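Local coordinates for hypothetical conserved protein (Geobacillus kaustophilus, PDB 2R5X) that is of unknown function but belongs to the YugN-like family and folds as a compact single chain with a long helix packed on an antiparallel sheet, at residues V30-W35 / Y54-G59; R44-K49 / Q106-Q111. The protein carries 1 engineered substitution. All coordinates share one frame; numbering follows the deposited sequence. Where two conformers were deposited one is given.

Interaction 1 (V30-W35 / Y54-G59); sequences VRAAQW and YLRVQG
The methyl groups of A32 and A33 meet the flat guanidinium of R56 obliquely, and a single ring atom, CE1 of Y54, lies 3.7 Å above one face of that group, displaced toward the rim. NH2 of R56 lies 4.0 Å from CB of A32, and NH1 of R56 is 4.5 Å from CB of A33, so the two methyls meet the two terminal nitrogens separately. The indole of W35 folds back over its own chain: CA of A33 sits 3.5 Å above the plane of the ring, again near its rim. CG of R56 stands anti to the backbone nitrogen (chi1 175°), and the chain bends at chi3 (-70°) on its way across. Strands 30-32 and 51-61 are second neighbours in the antiparallel sheet, each paired with strand 39-48, which lies between them; the closest CA atoms, those of A32 and R56, are therefore 8.7 Å apart and the long arginine spans the intervening strand. The contact is a loose one at the surface, burying 93 Å² in all. The middle strand also supplies the charge partner of R56, D43, whose OD2 forms a salt bridge with NH2 of R56 and probably helps fix the rotation of the guanidinium. L55 and V57, which alternate with R56 along the strand, pack against helix 99-117 from the opposite face of the sheet.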
loop_
_atom_site.group_PDB
_atom_site.type_symbol
_atom_site.label_atom_id
_atom_site.label_comp_id
_atom_site.label_asym_id
_atom_site.label_seq_id
_atom_site.Cartn_x
_atom_site.Cartn_y
_atom_site.Cartn_z
ATOM N N VAL A 30 4.937 -3.468 -5.774
ATOM C CA VAL A 30 4.529 -4.592 -6.624
ATOM C C VAL A 30 3.267 -5.230 -6.028
ATOM O O VAL A 30 3.031 -5.111 -4.821
ATOM C CB VAL A 30 5.659 -5.648 -6.802
ATOM C CG1 VAL A 30 6.889 -5.016 -7.452
ATOM C CG2 VAL A 30 6.024 -6.318 -5.473
ATOM N N ARG A 31 2.454 -5.882 -6.826
ATOM C CA ARG A 31 1.288 -6.565 -6.320
ATOM C C ARG A 31 1.659 -7.697 -5.421
ATOM O O ARG A 31 2.596 -8.367 -5.673
ATOM C CB ARG A 31 0.492 -7.145 -7.443
ATOM C CG ARG A 31 -0.474 -6.234 -8.037
ATOM C CD ARG A 31 -1.675 -5.977 -7.185
ATOM N NE ARG A 31 -2.580 -5.351 -8.080
ATOM C CZ ARG A 31 -3.664 -5.916 -8.534
ATOM N NH1 ARG A 31 -4.399 -5.289 -9.407
ATOM N NH2 ARG A 31 -4.022 -7.072 -8.061
ATOM N N ALA A 32 0.896 -7.893 -4.383
ATOM C CA ALA A 32 1.158 -8.964 -3.437
ATOM C C ALA A 32 -0.148 -9.649 -3.083
ATOM O O ALA A 32 -1.219 -9.190 -3.490
ATOM C CB ALA A 32 1.834 -8.413 -2.188
ATOM N N ALA A 33 -0.046 -10.751 -2.334
ATOM C CA ALA A 33 -1.200 -11.524 -1.834
ATOM C C ALA A 33 -2.290 -11.704 -2.881
ATOM O O ALA A 33 -3.465 -11.443 -2.624
ATOM C CB ALA A 33 -1.765 -10.898 -0.568
ATOM N N GLN A 34 -1.884 -12.144 -4.065
ATOM C CA GLN A 34 -2.767 -12.123 -5.230
ATOM C C GLN A 34 -3.783 -13.264 -5.263
ATOM O O GLN A 34 -4.599 -13.349 -6.177
ATOM C CB GLN A 34 -1.957 -12.052 -6.525
ATOM C CG GLN A 34 -1.234 -10.733 -6.704
ATOM C CD GLN A 34 -0.414 -10.669 -7.969
ATOM O OE1 GLN A 34 -0.874 -10.158 -8.987
ATOM N NE2 GLN A 34 0.810 -11.187 -7.914
ATOM N N TRP A 35 -3.738 -14.120 -4.248
ATOM C CA TRP A 35 -4.728 -15.176 -4.065
ATOM C C TRP A 35 -6.072 -14.634 -3.589
ATOM O O TRP A 35 -7.116 -15.246 -3.832
ATOM C CB TRP A 35 -4.210 -16.212 -3.069
ATOM C CG TRP A 35 -3.716 -15.641 -1.767
ATOM C CD1 TRP A 35 -4.468 -15.329 -0.669
ATOM C CD2 TRP A 35 -2.357 -15.320 -1.424
ATOM N NE1 TRP A 35 -3.668 -14.830 0.330
ATOM C CE2 TRP A 35 -2.368 -14.815 -0.105
ATOM C CE3 TRP A 35 -1.134 -15.406 -2.105
ATOM C CZ2 TRP A 35 -1.199 -14.402 0.552
ATOM C CZ3 TRP A 35 0.026 -14.988 -1.451
ATOM C CH2 TRP A 35 -0.016 -14.504 -0.134
ATOM N N TYR A 54 8.366 -4.530 4.726
ATOM C CA TYR A 54 7.511 -4.247 3.585
ATOM C C TYR A 54 6.387 -3.274 3.933
ATOM O O TYR A 54 5.669 -3.454 4.914
ATOM C CB TYR A 54 6.989 -5.534 2.918
ATOM C CG TYR A 54 6.273 -6.505 3.839
ATOM C CD1 TYR A 54 4.882 -6.464 3.980
ATOM C CD2 TYR A 54 6.980 -7.480 4.546
ATOM C CE1 TYR A 54 4.220 -7.357 4.816
ATOM C CE2 TYR A 54 6.326 -8.379 5.390
ATOM C CZ TYR A 54 4.948 -8.314 5.512
ATOM O OH TYR A 54 4.298 -9.200 6.338
ATOM N N LEU A 55 6.271 -2.225 3.128
ATOM C CA LEU A 55 5.195 -1.257 3.273
ATOM C C LEU A 55 4.005 -1.774 2.479
ATOM O O LEU A 55 4.074 -1.890 1.261
ATOM C CB LEU A 55 5.642 0.120 2.760
ATOM C CG LEU A 55 4.646 1.285 2.747
ATOM C CD1 LEU A 55 4.023 1.524 4.127
ATOM C CD2 LEU A 55 5.324 2.545 2.232
ATOM N N ARG A 56 2.913 -2.075 3.173
ATOM C CA ARG A 56 1.764 -2.711 2.539
ATOM C C ARG A 56 0.573 -1.772 2.435
ATOM O O ARG A 56 0.085 -1.267 3.446
ATOM C CB ARG A 56 1.377 -3.984 3.303
ATOM C CG ARG A 56 0.112 -4.672 2.794
ATOM C CD ARG A 56 0.066 -6.148 3.202
ATOM N NE ARG A 56 1.065 -6.952 2.493
ATOM C CZ ARG A 56 1.070 -8.281 2.433
ATOM N NH1 ARG A 56 0.120 -8.989 3.031
ATOM N NH2 ARG A 56 2.022 -8.909 1.763
ATOM N N VAL A 57 0.116 -1.552 1.204
ATOM C CA VAL A 57 -1.104 -0.781 0.933
ATOM C C VAL A 57 -2.152 -1.742 0.372
ATOM O O VAL A 57 -1.874 -2.516 -0.539
ATOM C CB VAL A 57 -0.843 0.399 -0.032
ATOM C CG1 VAL A 57 -2.135 1.143 -0.383
ATOM C CG2 VAL A 57 0.167 1.366 0.587
ATOM N N GLN A 58 -3.349 -1.690 0.939
ATOM C CA GLN A 58 -4.384 -2.650 0.626
ATOM C C GLN A 58 -5.708 -1.928 0.459
ATOM O O GLN A 58 -5.963 -0.911 1.112
ATOM C CB GLN A 58 -4.481 -3.669 1.756
ATOM C CG GLN A 58 -5.020 -5.013 1.346
ATOM C CD GLN A 58 -4.877 -6.044 2.441
ATOM O OE1 GLN A 58 -5.199 -5.781 3.597
ATOM N NE2 GLN A 58 -4.401 -7.233 2.081
ATOM N N GLY A 59 -6.543 -2.464 -0.421
ATOM C CA GLY A 59 -7.885 -1.953 -0.629
ATOM C C GLY A 59 -8.834 -3.070 -1.026
ATOM O O GLY A 59 -8.404 -4.090 -1.556
#

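Interaction 2 (R44-K49 / Q106-Q111); sequences RKYVVK and QNVLAQ
V108 meets both R44 and Y46 mainly through one methyl, CG2, which the chi1 of 172° sets beside the backbone nitrogen while CG1 lies anti to it. CG2 of V108 rests over one face of the R44 guanidinium, 3.6 Å from NH1 of R44, and CG1 of V108 is also near that nitrogen, at 4.1 Å. CG2 touches the phenol end of Y46 too, with OH of Y46 3.4 Å from CG2 of V108, a van der Waals contact. R44 extends from CG to NE to place its flat end there, and NH1 also makes a weak hydrogen bond to the carbonyl oxygen of L27. F29 packs against both R44 and V108. Next along the helix, L109 does not touch 44-49 but packs on F5 and V57. The backbone N of A110 bonds to the carbonyl oxygen of Q106, continuing the helical ladder, and Q111, whose backbone N bonds to the carbonyl oxygen of N107, directs its side chain onto L27. Alternate residues of the strand, R44 and Y46, thus face the helix, and V108 is buried against them while N107 and A110 are exposed, as where an amphipathic helix covers one face of an antiparallel sheet.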
loop_
_atom_site.group_PDB
_atom_site.type_symbol
_atom_site.label_atom_id
_atom_site.label_comp_id
_atom_site.label_asym_id
_atom_site.label_seq_id
_atom_site.Cartn_x
_atom_site.Cartn_y
_atom_site.Cartn_z
ATOM N N ARG A 44 5.876 -2.573 -0.956
ATOM C CA ARG A 44 7.184 -2.023 -1.292
ATOM C C ARG A 44 8.180 -2.534 -0.273
ATOM O O ARG A 44 8.032 -2.300 0.930
ATOM C CB ARG A 44 7.180 -0.498 -1.324
ATOM C CG ARG A 44 8.504 0.064 -1.807
ATOM C CD ARG A 44 8.503 1.563 -1.836
ATOM N NE ARG A 44 9.866 2.072 -1.952
ATOM C CZ ARG A 44 10.190 3.243 -2.487
ATOM N NH1 ARG A 44 9.252 4.039 -2.974
ATOM N NH2 ARG A 44 11.460 3.615 -2.538
ATOM N N LYS A 45 9.184 -3.244 -0.768
ATOM C CA LYS A 45 10.130 -3.952 0.083
ATOM C C LYS A 45 11.356 -3.115 0.391
ATOM O O LYS A 45 11.910 -2.443 -0.483
ATOM C CB LYS A 45 10.555 -5.269 -0.570
ATOM C CG LYS A 45 9.445 -6.296 -0.693
ATOM C CD LYS A 45 9.805 -7.360 -1.727
ATOM C CE LYS A 45 8.811 -8.519 -1.727
ATOM N NZ LYS A 45 7.412 -8.125 -2.087
ATOM N N TYR A 46 11.767 -3.173 1.652
ATOM C CA TYR A 46 12.990 -2.562 2.115
ATOM C C TYR A 46 13.800 -3.694 2.712
ATOM O O TYR A 46 13.566 -4.093 3.856
ATOM C CB TYR A 46 12.699 -1.508 3.188
ATOM C CG TYR A 46 11.940 -0.292 2.692
ATOM C CD1 TYR A 46 12.615 0.873 2.317
ATOM C CD2 TYR A 46 10.547 -0.304 2.611
ATOM C CE1 TYR A 46 11.917 1.989 1.859
ATOM C CE2 TYR A 46 9.842 0.799 2.151
ATOM C CZ TYR A 46 10.530 1.943 1.784
ATOM O OH TYR A 46 9.818 3.030 1.337
ATOM N N VAL A 47 14.728 -4.234 1.929
ATOM C CA VAL A 47 15.581 -5.312 2.427
ATOM C C VAL A 47 16.752 -4.752 3.225
ATOM O O VAL A 47 17.340 -3.727 2.867
ATOM C CB VAL A 47 16.042 -6.308 1.315
ATOM C CG1 VAL A 47 14.835 -6.951 0.650
ATOM C CG2 VAL A 47 16.943 -5.633 0.274
ATOM N N VAL A 48 17.058 -5.419 4.331
ATOM C CA VAL A 48 18.112 -4.992 5.244
ATOM C C VAL A 48 18.870 -6.235 5.685
ATOM O O VAL A 48 18.532 -7.340 5.261
ATOM C CB VAL A 48 17.542 -4.263 6.492
ATOM C CG1 VAL A 48 17.032 -2.867 6.139
ATOM C CG2 VAL A 48 16.451 -5.096 7.150
ATOM N N LYS A 49 19.881 -6.051 6.534
ATOM C CA LYS A 49 20.687 -7.158 7.056
ATOM C C LYS A 49 19.849 -8.272 7.694
ATOM O O LYS A 49 20.067 -9.455 7.417
ATOM C CB LYS A 49 21.779 -6.634 8.017
ATOM C CG LYS A 49 21.975 -7.448 9.297
ATOM C CD LYS A 49 23.414 -7.572 9.705
ATOM C CE LYS A 49 23.582 -8.734 10.671
ATOM N NZ LYS A 49 24.837 -9.513 10.427
ATOM N N GLN A 106 6.424 6.708 5.771
ATOM C CA GLN A 106 5.578 7.900 5.882
ATOM C C GLN A 106 5.673 8.794 4.650
ATOM O O GLN A 106 4.660 9.318 4.192
ATOM C CB GLN A 106 5.926 8.693 7.142
ATOM C CG GLN A 106 5.255 8.162 8.399
ATOM C CD GLN A 106 5.855 8.720 9.681
ATOM O OE1 GLN A 106 6.751 9.564 9.651
ATOM N NE2 GLN A 106 5.358 8.241 10.819
ATOM N N ASN A 107 6.889 8.944 4.115
ATOM C CA ASN A 107 7.143 9.754 2.921
ATOM C C ASN A 107 6.504 9.172 1.670
ATOM O O ASN A 107 5.943 9.904 0.851
ATOM C CB ASN A 107 8.655 9.921 2.680
ATOM C CG ASN A 107 9.374 10.589 3.850
ATOM O OD1 ASN A 107 8.746 11.186 4.729
ATOM N ND2 ASN A 107 10.697 10.478 3.871
ATOM N N VAL A 108 6.607 7.854 1.526
ATOM C CA VAL A 108 6.055 7.157 0.371
ATOM C C VAL A 108 4.526 7.254 0.390
ATOM O O VAL A 108 3.900 7.504 -0.639
ATOM C CB VAL A 108 6.553 5.689 0.303
ATOM C CG1 VAL A 108 5.839 4.914 -0.787
ATOM C CG2 VAL A 108 8.060 5.659 0.058
ATOM N N LEU A 109 3.931 7.102 1.568
ATOM C CA LEU A 109 2.476 7.215 1.713
ATOM C C LEU A 109 1.949 8.627 1.404
ATOM O O LEU A 109 0.868 8.784 0.825
ATOM C CB LEU A 109 2.042 6.741 3.106
ATOM C CG LEU A 109 2.264 5.232 3.335
ATOM C CD1 LEU A 109 2.174 4.860 4.804
ATOM C CD2 LEU A 109 1.306 4.389 2.484
ATOM N N ALA A 110 2.721 9.644 1.778
ATOM C CA ALA A 110 2.408 11.039 1.426
ATOM C C ALA A 110 2.347 11.251 -0.088
ATOM O O ALA A 110 1.481 11.971 -0.590
ATOM C CB ALA A 110 3.420 11.978 2.045
ATOM N N GLN A 111 3.249 10.612 -0.823
ATOM C CA GLN A 111 3.201 10.724 -2.270
ATOM C C GLN A 111 2.135 9.827 -2.895
ATOM O O GLN A 111 1.619 10.153 -3.954
ATOM C CB GLN A 111 4.583 10.578 -2.926
ATOM C CG GLN A 111 5.233 9.211 -2.854
ATOM C CD GLN A 111 6.699 9.242 -3.258
ATOM O OE1 GLN A 111 7.582 8.880 -2.474
ATOM N NE2 GLN A 111 6.963 9.680 -4.479
#

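How the interactions relate
The centres of the two interactions lie 13 Å apart; three of the four segments reach the same antiparallel sheet, and 106-111 lies on helix 99-117. The segments alternate along the chain: 30-35, 44-49, 54-59, then 106-111. Strands 39-48 and 51-61 are consecutive and paired, and L55 N probably hydrogen-bonds to R44 O at 2.8 Å, directly tying interaction 1 to interaction 2. The link continues through the core, where L55 packs on V108 and L109, and V57 on L109. Interaction 2 thus belongs to the helix-covered face and interaction 1 to the other, so that strands 39-48 and 51-61 contribute side chains to both faces of this YugN-like fold.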